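Local coordinates for protein CT021 (Chlamydia trachomatis serovar L2, PDB 6UXD) that is of unknown function but belongs to a family of the LolA/LolB clan, whose namesakes deliver lipoproteins to the bacterial outer membrane, at residues L117-L126 against K169-N177; M90-W99 against S209-F217. All coordinates share one frame; numbering follows the deposited sequence.

Interaction 1. Residues L117-L126 against K169-N177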
ATOM      1  N   LEU A 117      -8.820   9.077  -2.000  1.00 47.73           N
ATOM      2  CA  LEU A 117      -9.993   8.239  -2.213  1.00 44.26           C
ATOM      3  C   LEU A 117     -10.865   8.222  -0.958  1.00 37.60           C
ATOM      4  O   LEU A 117     -10.355   7.974   0.140  1.00 39.51           O
ATOM      5  CB  LEU A 117      -9.555   6.816  -2.579  1.00 44.36           C
ATOM      6  CG  LEU A 117      -8.870   6.662  -3.936  1.00 49.40           C
ATOM      7  CD1 LEU A 117      -8.191   5.283  -4.085  1.00 55.27           C
ATOM      8  CD2 LEU A 117      -9.891   6.899  -5.052  1.00 46.22           C
ATOM      9  N   PRO A 118     -12.168   8.460  -1.073  1.00 45.66           N
ATOM     10  CA  PRO A 118     -13.052   8.363   0.093  1.00 42.37           C
ATOM     11  C   PRO A 118     -13.369   6.912   0.456  1.00 43.20           C
ATOM     12  O   PRO A 118     -13.240   5.990  -0.350  1.00 41.57           O
ATOM     13  CB  PRO A 118     -14.316   9.076  -0.382  1.00 51.71           C
ATOM     14  CG  PRO A 118     -14.399   8.613  -1.833  1.00 47.17           C
ATOM     15  CD  PRO A 118     -12.947   8.602  -2.323  1.00 47.81           C
ATOM     16  N   LEU A 119     -13.802   6.728   1.697  1.00 37.08           N
ATOM     17  CA  LEU A 119     -14.191   5.422   2.191  1.00 41.12           C
ATOM     18  C   LEU A 119     -15.479   5.596   2.961  1.00 40.46           C
ATOM     19  O   LEU A 119     -15.548   6.442   3.853  1.00 44.68           O
ATOM     20  CB  LEU A 119     -13.132   4.809   3.111  1.00 37.80           C
ATOM     21  CG  LEU A 119     -11.735   4.590   2.550  1.00 39.58           C
ATOM     22  CD1 LEU A 119     -10.743   4.220   3.687  1.00 43.38           C
ATOM     23  CD2 LEU A 119     -11.758   3.534   1.468  1.00 46.08           C
ATOM     24  N   SER A 120     -16.494   4.816   2.600  1.00 35.80           N
ATOM     25  CA  SER A 120     -17.710   4.677   3.381  1.00 36.21           C
ATOM     26  C   SER A 120     -18.048   3.200   3.509  1.00 32.76           C
ATOM     27  O   SER A 120     -17.734   2.415   2.611  1.00 30.97           O
ATOM     28  CB  SER A 120     -18.874   5.409   2.706  1.00 40.28           C
ATOM     29  OG  SER A 120     -18.367   6.535   2.007  1.00 59.50           O
ATOM     30  N   PRO A 121     -18.664   2.799   4.612  1.00 30.79           N
ATOM     31  CA  PRO A 121     -18.959   1.372   4.820  1.00 39.23           C
ATOM     32  C   PRO A 121     -19.926   0.838   3.784  1.00 37.44           C
ATOM     33  O   PRO A 121     -20.866   1.521   3.367  1.00 34.92           O
ATOM     34  CB  PRO A 121     -19.586   1.337   6.217  1.00 36.48           C
ATOM     35  CG  PRO A 121     -19.100   2.610   6.889  1.00 37.83           C
ATOM     36  CD  PRO A 121     -19.016   3.613   5.788  1.00 35.00           C
ATOM     37  N   ALA A 122     -19.727  -0.421   3.412  1.00 33.29           N
ATOM     38  CA  ALA A 122     -20.516  -1.041   2.361  1.00 32.27           C
ATOM     39  C   ALA A 122     -20.592  -2.543   2.617  1.00 34.46           C
ATOM     40  O   ALA A 122     -19.735  -3.104   3.316  1.00 30.97           O
ATOM     41  CB  ALA A 122     -19.904  -0.768   0.975  1.00 34.18           C
ATOM     42  N   PRO A 123     -21.587  -3.219   2.051  1.00 31.91           N
ATOM     43  CA  PRO A 123     -21.656  -4.685   2.166  1.00 33.08           C
ATOM     44  C   PRO A 123     -20.526  -5.368   1.415  1.00 31.51           C
ATOM     45  O   PRO A 123     -20.021  -4.862   0.404  1.00 31.95           O
ATOM     46  CB  PRO A 123     -23.014  -5.036   1.530  1.00 32.24           C
ATOM     47  CG  PRO A 123     -23.715  -3.765   1.281  1.00 41.88           C
ATOM     48  CD  PRO A 123     -22.669  -2.691   1.203  1.00 35.80           C
ATOM     49  N   SER A 124     -20.161  -6.568   1.893  1.00 31.69           N
ATOM     50  CA  SER A 124     -19.176  -7.384   1.199  1.00 27.22           C
ATOM     51  C   SER A 124     -19.703  -7.933  -0.127  1.00 32.20           C
ATOM     52  O   SER A 124     -20.827  -8.425  -0.216  1.00 35.30           O
ATOM     53  CB  SER A 124     -18.748  -8.576   2.070  1.00 32.26           C
ATOM     54  OG  SER A 124     -17.884  -9.428   1.330  1.00 32.94           O
ATOM     55  N   HIS A 125     -18.866  -7.887  -1.153  1.00 28.13           N
ATOM     56  CA  HIS A 125     -19.165  -8.564  -2.402  1.00 30.31           C
ATOM     57  C   HIS A 125     -18.087  -9.593  -2.747  1.00 33.51           C
ATOM     58  O   HIS A 125     -17.845  -9.872  -3.920  1.00 34.40           O
ATOM     59  CB  HIS A 125     -19.339  -7.553  -3.535  1.00 41.73           C
ATOM     60  CG  HIS A 125     -20.629  -6.789  -3.457  1.00 48.22           C
ATOM     61  ND1 HIS A 125     -21.812  -7.360  -3.025  1.00 52.59           N
ATOM     62  CD2 HIS A 125     -20.919  -5.495  -3.737  1.00 52.26           C
ATOM     63  CE1 HIS A 125     -22.772  -6.451  -3.049  1.00 56.10           C
ATOM     64  NE2 HIS A 125     -22.258  -5.315  -3.484  1.00 45.02           N
ATOM     65  N   LEU A 126     -17.404 -10.149  -1.738  1.00 30.65           N
ATOM     66  CA  LEU A 126     -16.357 -11.134  -2.017  1.00 30.35           C
ATOM     67  C   LEU A 126     -16.898 -12.348  -2.772  1.00 33.93           C
ATOM     68  O   LEU A 126     -16.167 -12.950  -3.572  1.00 35.66           O
ATOM     69  CB  LEU A 126     -15.671 -11.587  -0.718  1.00 30.52           C
ATOM     70  CG  LEU A 126     -14.837 -10.522   0.020  1.00 32.35           C
ATOM     71  CD1 LEU A 126     -14.403 -11.031   1.362  1.00 30.84           C
ATOM     72  CD2 LEU A 126     -13.623 -10.106  -0.777  1.00 28.89           C
ATOM     73  N   LYS A 169     -14.527   4.980 -11.814  1.00 57.31           N
ATOM     74  CA  LYS A 169     -14.799   3.567 -11.570  1.00 52.57           C
ATOM     75  C   LYS A 169     -14.949   3.255 -10.079  1.00 54.11           C
ATOM     76  O   LYS A 169     -14.285   3.850  -9.220  1.00 49.19           O
ATOM     77  CB  LYS A 169     -13.684   2.718 -12.177  1.00 54.08           C
ATOM     78  CG  LYS A 169     -13.717   2.675 -13.702  1.00 59.99           C
ATOM     79  CD  LYS A 169     -15.101   2.246 -14.191  1.00 65.87           C
ATOM     80  CE  LYS A 169     -15.080   1.670 -15.590  1.00 73.36           C
ATOM     81  NZ  LYS A 169     -16.387   1.026 -15.896  1.00 89.36           N
ATOM     82  N   ASN A 170     -15.830   2.296  -9.778  1.00 48.04           N
ATOM     83  CA  ASN A 170     -16.125   1.936  -8.398  1.00 49.67           C
ATOM     84  C   ASN A 170     -15.016   1.059  -7.810  1.00 38.66           C
ATOM     85  O   ASN A 170     -14.399   0.240  -8.505  1.00 39.73           O
ATOM     86  CB  ASN A 170     -17.479   1.220  -8.311  1.00 53.00           C
ATOM     87  CG  ASN A 170     -18.640   2.119  -8.677  1.00 57.33           C
ATOM     88  OD1 ASN A 170     -19.453   1.781  -9.537  1.00 65.02           O
ATOM     89  ND2 ASN A 170     -18.732   3.263  -8.020  1.00 50.18           N
ATOM     90  N   ILE A 171     -14.756   1.258  -6.524  1.00 49.63           N
ATOM     91  CA  ILE A 171     -13.696   0.569  -5.796  1.00 46.00           C
ATOM     92  C   ILE A 171     -14.294  -0.033  -4.534  1.00 45.40           C
ATOM     93  O   ILE A 171     -15.156   0.574  -3.884  1.00 42.12           O
ATOM     94  CB  ILE A 171     -12.538   1.514  -5.426  1.00 42.11           C
ATOM     95  CG1 ILE A 171     -12.009   2.222  -6.673  1.00 52.34           C
ATOM     96  CG2 ILE A 171     -11.397   0.742  -4.773  1.00 44.76           C
ATOM     97  CD1 ILE A 171     -10.978   3.273  -6.374  1.00 51.89           C
ATOM     98  N   LEU A 172     -13.856  -1.236  -4.193  1.00 42.09           N
ATOM     99  CA  LEU A 172     -14.274  -1.866  -2.951  1.00 40.43           C
ATOM    100  C   LEU A 172     -13.013  -2.309  -2.222  1.00 37.64           C
ATOM    101  O   LEU A 172     -12.183  -3.039  -2.784  1.00 39.57           O
ATOM    102  CB  LEU A 172     -15.241  -3.020  -3.229  1.00 43.10           C
ATOM    103  CG  LEU A 172     -16.189  -3.428  -2.100  1.00 37.61           C
ATOM    104  CD1 LEU A 172     -16.867  -2.271  -1.384  1.00 40.34           C
ATOM    105  CD2 LEU A 172     -17.233  -4.379  -2.672  1.00 44.52           C
ATOM    106  N   ILE A 173     -12.849  -1.832  -0.989  1.00 35.01           N
ATOM    107  CA  ILE A 173     -11.627  -2.034  -0.216  1.00 39.78           C
ATOM    108  C   ILE A 173     -12.010  -2.708   1.092  1.00 34.82           C
ATOM    109  O   ILE A 173     -12.956  -2.276   1.763  1.00 35.93           O
ATOM    110  CB  ILE A 173     -10.886  -0.708   0.064  1.00 41.23           C
ATOM    111  CG1 ILE A 173     -10.817   0.129  -1.211  1.00 48.37           C
ATOM    112  CG2 ILE A 173      -9.477  -0.984   0.581  1.00 37.47           C
ATOM    113  CD1 ILE A 173      -9.848   1.300  -1.165  1.00 51.91           C
ATOM    114  N   TYR A 174     -11.253  -3.736   1.475  1.00 35.05           N
ATOM    115  CA  TYR A 174     -11.542  -4.482   2.687  1.00 31.21           C
ATOM    116  C   TYR A 174     -10.436  -4.226   3.705  1.00 31.66           C
ATOM    117  O   TYR A 174      -9.254  -4.275   3.369  1.00 35.64           O
ATOM    118  CB  TYR A 174     -11.693  -5.987   2.393  1.00 32.35           C
ATOM    119  CG  TYR A 174     -12.811  -6.321   1.424  1.00 32.13           C
ATOM    120  CD1 TYR A 174     -12.654  -6.146   0.055  1.00 34.74           C
ATOM    121  CD2 TYR A 174     -14.028  -6.798   1.880  1.00 27.36           C
ATOM    122  CE1 TYR A 174     -13.696  -6.446  -0.837  1.00 34.62           C
ATOM    123  CE2 TYR A 174     -15.061  -7.115   1.000  1.00 31.37           C
ATOM    124  CZ  TYR A 174     -14.895  -6.925  -0.345  1.00 30.53           C
ATOM    125  OH  TYR A 174     -15.961  -7.232  -1.158  1.00 32.87           O
ATOM    126  N   PHE A 175     -10.834  -3.950   4.941  1.00 31.19           N
ATOM    127  CA  PHE A 175      -9.912  -3.754   6.041  1.00 39.10           C
ATOM    128  C   PHE A 175     -10.284  -4.698   7.171  1.00 33.68           C
ATOM    129  O   PHE A 175     -11.462  -4.999   7.393  1.00 32.40           O
ATOM    130  CB  PHE A 175      -9.920  -2.306   6.583  1.00 32.83           C
ATOM    131  CG  PHE A 175      -9.376  -1.302   5.625  1.00 34.67           C
ATOM    132  CD1 PHE A 175      -8.016  -1.064   5.548  1.00 37.57           C
ATOM    133  CD2 PHE A 175     -10.229  -0.571   4.805  1.00 40.31           C
ATOM    134  CE1 PHE A 175      -7.507  -0.105   4.662  1.00 34.18           C
ATOM    135  CE2 PHE A 175      -9.729   0.376   3.921  1.00 37.36           C
ATOM    136  CZ  PHE A 175      -8.362   0.602   3.849  1.00 32.66           C
ATOM    137  N   SER A 176      -9.251  -5.130   7.886  1.00 31.89           N
ATOM    138  CA  SER A 176      -9.419  -5.945   9.075  1.00 32.93           C
ATOM    139  C   SER A 176     -10.288  -5.223  10.083  1.00 35.62           C
ATOM    140  O   SER A 176     -10.217  -3.999  10.233  1.00 34.65           O
ATOM    141  CB  SER A 176      -8.051  -6.259   9.702  1.00 32.16           C
ATOM    142  OG  SER A 176      -8.211  -6.713  11.041  1.00 31.73           O
ATOM    143  N   ASN A 177     -11.111  -5.992  10.796  1.00 31.65           N
ATOM    144  CA  ASN A 177     -11.889  -5.392  11.868  1.00 32.09           C
ATOM    145  C   ASN A 177     -11.005  -4.940  13.016  1.00 36.76           C
ATOM    146  O   ASN A 177     -11.482  -4.224  13.906  1.00 35.19           O
ATOM    147  CB  ASN A 177     -12.942  -6.385  12.371  1.00 32.86           C
ATOM    148  CG  ASN A 177     -14.021  -6.682  11.319  1.00 35.15           C
ATOM    149  OD1 ASN A 177     -14.353  -5.819  10.515  1.00 33.90           O
ATOM    150  ND2 ASN A 177     -14.585  -7.895  11.350  1.00 32.10           N
TER

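Interaction 2. Residues M90-W99 against S209-F217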
ATOM      1  N   MET A  90       4.822  15.095  -0.602  1.00 43.29           N
ATOM      2  CA  MET A  90       6.162  15.181  -1.156  1.00 42.88           C
ATOM      3  C   MET A  90       6.700  13.774  -1.334  1.00 41.59           C
ATOM      4  O   MET A  90       6.607  12.946  -0.421  1.00 45.90           O
ATOM      5  CB  MET A  90       7.072  16.022  -0.253  1.00 43.34           C
ATOM      6  CG  MET A  90       8.525  16.027  -0.694  1.00 56.63           C
ATOM      7  SD  MET A  90       9.514  17.315   0.121  1.00 63.03           S
ATOM      8  CE  MET A  90       8.719  17.440   1.692  1.00 48.50           C
ATOM      9  N   ILE A  91       7.237  13.500  -2.521  1.00 37.87           N
ATOM     10  CA  ILE A  91       7.727  12.185  -2.884  1.00 46.95           C
ATOM     11  C   ILE A  91       9.208  12.289  -3.198  1.00 44.53           C
ATOM     12  O   ILE A  91       9.652  13.250  -3.829  1.00 45.26           O
ATOM     13  CB  ILE A  91       6.977  11.611  -4.103  1.00 43.41           C
ATOM     14  CG1 ILE A  91       5.478  11.537  -3.824  1.00 55.00           C
ATOM     15  CG2 ILE A  91       7.530  10.257  -4.464  1.00 48.15           C
ATOM     16  CD1 ILE A  91       4.706  10.906  -4.972  1.00 68.44           C
ATOM     17  N   PHE A  92       9.955  11.270  -2.799  1.00 40.25           N
ATOM     18  CA  PHE A  92      11.357  11.137  -3.139  1.00 42.22           C
ATOM     19  C   PHE A  92      11.558   9.787  -3.802  1.00 46.48           C
ATOM     20  O   PHE A  92      10.819   8.837  -3.530  1.00 44.88           O
ATOM     21  CB  PHE A  92      12.250  11.218  -1.911  1.00 40.26           C
ATOM     22  CG  PHE A  92      12.033  12.432  -1.070  1.00 43.72           C
ATOM     23  CD1 PHE A  92      10.966  12.509  -0.182  1.00 41.87           C
ATOM     24  CD2 PHE A  92      12.922  13.496  -1.129  1.00 39.69           C
ATOM     25  CE1 PHE A  92      10.775  13.624   0.609  1.00 45.49           C
ATOM     26  CE2 PHE A  92      12.740  14.606  -0.332  1.00 45.40           C
ATOM     27  CZ  PHE A  92      11.660  14.675   0.539  1.00 47.02           C
ATOM     28  N   VAL A  93      12.556   9.707  -4.674  1.00 46.07           N
ATOM     29  CA  VAL A  93      12.974   8.439  -5.261  1.00 45.74           C
ATOM     30  C   VAL A  93      14.422   8.207  -4.862  1.00 50.35           C
ATOM     31  O   VAL A  93      15.192   9.153  -4.664  1.00 44.54           O
ATOM     32  CB  VAL A  93      12.809   8.419  -6.794  1.00 48.33           C
ATOM     33  CG1 VAL A  93      13.492   9.617  -7.419  1.00 52.74           C
ATOM     34  CG2 VAL A  93      13.353   7.130  -7.371  1.00 54.89           C
ATOM     35  N   LEU A  94      14.784   6.943  -4.699  1.00 50.17           N
ATOM     36  CA  LEU A  94      16.135   6.607  -4.276  1.00 48.94           C
ATOM     37  C   LEU A  94      17.022   6.585  -5.505  1.00 54.32           C
ATOM     38  O   LEU A  94      16.763   5.831  -6.447  1.00 54.23           O
ATOM     39  CB  LEU A  94      16.161   5.264  -3.563  1.00 53.46           C
ATOM     40  CG  LEU A  94      17.519   4.794  -3.050  1.00 55.54           C
ATOM     41  CD1 LEU A  94      18.007   5.696  -1.953  1.00 50.57           C
ATOM     42  CD2 LEU A  94      17.416   3.359  -2.556  1.00 56.25           C
ATOM     43  N   LYS A  95      18.040   7.435  -5.516  1.00 58.08           N
ATOM     44  CA  LYS A  95      18.998   7.475  -6.613  1.00 64.21           C
ATOM     45  C   LYS A  95      20.380   7.619  -5.995  1.00 65.64           C
ATOM     46  O   LYS A  95      20.620   8.551  -5.221  1.00 57.22           O
ATOM     47  CB  LYS A  95      18.685   8.621  -7.584  1.00 61.10           C
ATOM     48  CG  LYS A  95      19.497   8.598  -8.878  1.00 64.85           C
ATOM     49  N   ASN A  96      21.261   6.663  -6.284  1.00 66.74           N
ATOM     50  CA  ASN A  96      22.634   6.671  -5.781  1.00 69.37           C
ATOM     51  C   ASN A  96      22.675   6.961  -4.279  1.00 60.75           C
ATOM     52  O   ASN A  96      23.347   7.881  -3.814  1.00 58.72           O
ATOM     53  CB  ASN A  96      23.493   7.679  -6.556  1.00 77.25           C
ATOM     54  CG  ASN A  96      23.572   7.366  -8.048  1.00 86.45           C
ATOM     55  OD1 ASN A  96      23.271   8.220  -8.884  1.00 88.57           O
ATOM     56  ND2 ASN A  96      23.986   6.145  -8.383  1.00 91.99           N
ATOM     57  N   ALA A  97      21.917   6.172  -3.521  1.00 56.82           N
ATOM     58  CA  ALA A  97      21.887   6.165  -2.060  1.00 51.03           C
ATOM     59  C   ALA A  97      21.369   7.457  -1.439  1.00 48.14           C
ATOM     60  O   ALA A  97      21.535   7.661  -0.230  1.00 51.32           O
ATOM     61  CB  ALA A  97      23.269   5.852  -1.478  1.00 54.87           C
ATOM     62  N   GLN A  98      20.732   8.333  -2.208  1.00 50.52           N
ATOM     63  CA  GLN A  98      20.156   9.543  -1.642  1.00 51.55           C
ATOM     64  C   GLN A  98      18.693   9.674  -2.052  1.00 50.79           C
ATOM     65  O   GLN A  98      18.309   9.335  -3.176  1.00 49.84           O
ATOM     66  CB  GLN A  98      20.936  10.793  -2.082  1.00 53.61           C
ATOM     67  CG  GLN A  98      20.527  12.086  -1.350  1.00 59.55           C
ATOM     68  CD  GLN A  98      21.229  13.327  -1.902  1.00 57.44           C
ATOM     69  OE1 GLN A  98      22.174  13.218  -2.680  1.00 50.61           O
ATOM     70  NE2 GLN A  98      20.752  14.510  -1.512  1.00 56.23           N
ATOM     71  N   TRP A  99      17.885  10.178  -1.132  1.00 46.97           N
ATOM     72  CA  TRP A  99      16.477  10.437  -1.393  1.00 45.59           C
ATOM     73  C   TRP A  99      16.359  11.703  -2.232  1.00 48.38           C
ATOM     74  O   TRP A  99      16.564  12.812  -1.731  1.00 44.44           O
ATOM     75  CB  TRP A  99      15.733  10.561  -0.071  1.00 40.50           C
ATOM     76  CG  TRP A  99      15.659   9.272   0.664  1.00 45.26           C
ATOM     77  CD1 TRP A  99      16.207   8.981   1.878  1.00 43.09           C
ATOM     78  CD2 TRP A  99      14.988   8.088   0.228  1.00 40.69           C
ATOM     79  NE1 TRP A  99      15.910   7.691   2.225  1.00 44.07           N
ATOM     80  CE2 TRP A  99      15.167   7.116   1.227  1.00 47.02           C
ATOM     81  CE3 TRP A  99      14.260   7.756  -0.916  1.00 38.72           C
ATOM     82  CZ2 TRP A  99      14.640   5.821   1.117  1.00 48.57           C
ATOM     83  CZ3 TRP A  99      13.734   6.470  -1.028  1.00 50.54           C
ATOM     84  CH2 TRP A  99      13.924   5.524  -0.016  1.00 45.38           C
ATOM     85  N   SER A 209      13.512  -0.584   8.095  1.00 48.05           N
ATOM     86  CA  SER A 209      13.865  -0.279   6.717  1.00 48.71           C
ATOM     87  C   SER A 209      15.264  -0.787   6.407  1.00 51.81           C
ATOM     88  O   SER A 209      16.161  -0.748   7.254  1.00 46.28           O
ATOM     89  CB  SER A 209      13.815   1.220   6.444  1.00 49.78           C
ATOM     90  OG  SER A 209      14.386   1.478   5.173  1.00 49.01           O
ATOM     91  N   SER A 210      15.443  -1.250   5.173  1.00 54.45           N
ATOM     92  CA  SER A 210      16.753  -1.597   4.645  1.00 55.17           C
ATOM     93  C   SER A 210      17.406  -0.451   3.870  1.00 60.02           C
ATOM     94  O   SER A 210      18.532  -0.609   3.385  1.00 56.47           O
ATOM     95  CB  SER A 210      16.629  -2.830   3.742  1.00 47.16           C
ATOM     96  OG  SER A 210      15.858  -2.567   2.584  1.00 59.55           O
ATOM     97  N   TYR A 211      16.755   0.694   3.762  1.00 52.73           N
ATOM     98  CA  TYR A 211      17.197   1.788   2.912  1.00 51.82           C
ATOM     99  C   TYR A 211      17.806   2.920   3.733  1.00 51.42           C
ATOM    100  O   TYR A 211      17.776   2.892   4.968  1.00 52.59           O
ATOM    101  CB  TYR A 211      16.006   2.293   2.090  1.00 58.08           C
ATOM    102  CG  TYR A 211      15.482   1.257   1.131  1.00 55.44           C
ATOM    103  CD1 TYR A 211      16.262   0.806   0.082  1.00 58.36           C
ATOM    104  CD2 TYR A 211      14.209   0.732   1.273  1.00 55.91           C
ATOM    105  CE1 TYR A 211      15.788  -0.136  -0.801  1.00 60.74           C
ATOM    106  CE2 TYR A 211      13.726  -0.213   0.395  1.00 56.13           C
ATOM    107  CZ  TYR A 211      14.518  -0.644  -0.642  1.00 61.58           C
ATOM    108  OH  TYR A 211      14.039  -1.593  -1.524  1.00 67.04           O
ATOM    109  N   PRO A 212      18.383   3.936   3.080  1.00 51.47           N
ATOM    110  CA  PRO A 212      19.015   5.019   3.842  1.00 46.77           C
ATOM    111  C   PRO A 212      18.023   5.750   4.732  1.00 52.00           C
ATOM    112  O   PRO A 212      16.803   5.742   4.518  1.00 44.25           O
ATOM    113  CB  PRO A 212      19.568   5.956   2.760  1.00 44.51           C
ATOM    114  CG  PRO A 212      19.659   5.119   1.525  1.00 46.15           C
ATOM    115  CD  PRO A 212      18.563   4.114   1.624  1.00 43.80           C
ATOM    116  N   ALA A 213      18.587   6.404   5.742  1.00 42.60           N
ATOM    117  CA  ALA A 213      17.816   7.172   6.700  1.00 49.79           C
ATOM    118  C   ALA A 213      17.012   8.265   6.008  1.00 42.37           C
ATOM    119  O   ALA A 213      17.294   8.674   4.877  1.00 43.74           O
ATOM    120  CB  ALA A 213      18.735   7.815   7.735  1.00 43.95           C
ATOM    121  N   LEU A 214      16.035   8.771   6.743  1.00 39.65           N
ATOM    122  CA  LEU A 214      15.116   9.763   6.226  1.00 43.74           C
ATOM    123  C   LEU A 214      15.837  11.077   5.914  1.00 44.86           C
ATOM    124  O   LEU A 214      16.849  11.400   6.538  1.00 38.28           O
ATOM    125  CB  LEU A 214      14.016  10.008   7.247  1.00 44.04           C
ATOM    126  CG  LEU A 214      13.096   8.816   7.551  1.00 42.85           C
ATOM    127  CD1 LEU A 214      12.045   9.260   8.564  1.00 47.95           C
ATOM    128  CD2 LEU A 214      12.452   8.289   6.272  1.00 42.43           C
ATOM    129  N   PRO A 215      15.330  11.850   4.951  1.00 44.32           N
ATOM    130  CA  PRO A 215      15.854  13.206   4.737  1.00 42.04           C
ATOM    131  C   PRO A 215      15.901  14.001   6.025  1.00 44.05           C
ATOM    132  O   PRO A 215      14.998  13.929   6.860  1.00 47.72           O
ATOM    133  CB  PRO A 215      14.859  13.816   3.743  1.00 44.62           C
ATOM    134  CG  PRO A 215      14.377  12.607   2.955  1.00 41.38           C
ATOM    135  CD  PRO A 215      14.286  11.502   3.972  1.00 43.54           C
ATOM    136  N   ASN A 216      16.967  14.774   6.165  1.00 40.29           N
ATOM    137  CA  ASN A 216      17.172  15.662   7.294  1.00 47.65           C
ATOM    138  C   ASN A 216      16.842  17.077   6.853  1.00 51.72           C
ATOM    139  O   ASN A 216      17.516  17.632   5.972  1.00 42.99           O
ATOM    140  CB  ASN A 216      18.614  15.587   7.787  1.00 49.84           C
ATOM    141  CG  ASN A 216      18.934  14.251   8.407  1.00 48.58           C
ATOM    142  OD1 ASN A 216      18.428  13.925   9.482  1.00 54.52           O
ATOM    143  ND2 ASN A 216      19.772  13.466   7.735  1.00 56.38           N
ATOM    144  N   PHE A 217      15.805  17.644   7.450  1.00 50.55           N
ATOM    145  CA  PHE A 217      15.380  18.992   7.129  1.00 52.95           C
ATOM    146  C   PHE A 217      15.659  19.914   8.335  1.00 59.66           C
ATOM    147  O   PHE A 217      15.139  21.029   8.442  1.00 64.67           O
ATOM    148  CB  PHE A 217      13.897  18.991   6.738  1.00 47.94           C
ATOM    149  CG  PHE A 217      13.610  18.368   5.391  1.00 45.26           C
ATOM    150  CD1 PHE A 217      12.339  17.916   5.090  1.00 54.26           C
ATOM    151  CD2 PHE A 217      14.594  18.242   4.430  1.00 48.33           C
ATOM    152  CE1 PHE A 217      12.051  17.346   3.846  1.00 51.80           C
ATOM    153  CE2 PHE A 217      14.329  17.669   3.192  1.00 47.96           C
ATOM    154  CZ  PHE A 217      13.048  17.225   2.896  1.00 53.30           C
ATOM    155  OXT PHE A 217      16.434  19.580   9.245  1.00 54.82           O
TER

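Interaction 1. Residues L117-L126 against K169-N177
In the curled antiparallel beta-structure, strands 118-122 and 170-176 both pair with strand 152-158, and Leu-117, Leu-119, Ala-122 and the loop beyond meet side chains from both faces of strand 170-176. Within these segments the two strands cross at 78°, their axes 8.8 Å apart at closest approach. On one face Leu-117 and Leu-119 lie across Ile-171 and Ile-173 at about right angles, with Leu-119 CD2 3.9 Å from Ile-173 CD1. The other branch, CD1, of Leu-119 meets Phe-175 CE2, and Ile-9 of helix 9-13 joins this buried apolar cluster. On the other face Leu-172 divides its tip: CD1 touches Ala-122 CB, while CD2 lies 3.9 Å from His-125 CB. Tyr-174, with CG anti to the carbonyl carbon (chi1 -60°), extends its ring to the turn 124-126. Leu-126 CD2 sits over one ring face, 3.7 Å from the Tyr-174 centroid, in a CH-pi contact, and Trp-186 meets the same ring at a steep angle. The Tyr-174 OH accepts from His-125 N at 3.0 Å. Ser-124 OG lies at the ring edge, 3.7 Å from Tyr-174 CE2, and accepts an almost straight bond from Leu-126 N at 3.2 Å, closing an ST turn.

Interaction 2. Residues M90-W99 against S209-F217
Trp-99, Leu-94 and Phe-92 on one face of the beta-hairpin formed by strands 90-95 and 98-101 make a row of bumps and hollows into which Tyr-211, Pro-212, Pro-215 and Phe-217 of the extended C-terminal tail fit. Pro-215 is the central wedge, fitted into the angle between Phe-92 and Trp-99. Its CG stands almost directly over the Phe-92 ring, 4.2 Å from the centroid and 12° off the normal, as a CH-pi contact. The neighbouring CD leans on the indole, 3.8 Å from Trp-99 CD1. Near the type I' turn of residues 95-98, Leu-94 is a forked knob, with CG trans to the backbone N (chi1 -179°). Its CD1 meets Pro-212 CG tip to tip at 3.9 Å, and its CD2 lies 3.8 Å from Tyr-211 CD1. Leu-94 CD1 also lies above one face of the Trp-99 indole. The rim of that indole fits against the tail, CZ2 meeting Tyr-211 CB. At the far end Phe-92 CZ and Phe-217 CZ meet rim to rim, 3.7 Å apart. The bent end of Met-90 brings CE to Phe-217 CE1. Trp-99 NE1 donates to Pro-212 O at 3.1 Å. The acceptor lies in the indole plane, whereas the donor stands well above the plane of the carbonyl, which Arg-36 NH1 also engages; Tyr-211 OH bonds to Lys-77. Two of the main contact residues are prolines, which have no backbone N-H to give, and between these two segments the tail is joined by apolar ring packing and the indole N-H, not as an added strand.

In the fold
Interactions 1 and 2 lie on opposite sides of the chain's centre, their own centres about 32 Å apart and their nearest atoms about 14 Å apart, without touching. Both involve strands of the same curled, antiparallel system. In interaction 1, strand 170-176 also pairs with strand 186-189, which leads on to 196-204; interaction 2 sits on the hairpin 90-101, which pairs through strand 90-95 with strand 79-84. Along the chain, segment 90-99 comes first, then 117-126, 169-177 and finally 209-217, so interaction 1 is nested inside the loop closed by interaction 2. The inner contact joins two crossing strands and the loop after the first, while the outer one brings the C-terminal tail, after strand 196-204, back onto a hairpin at the surface.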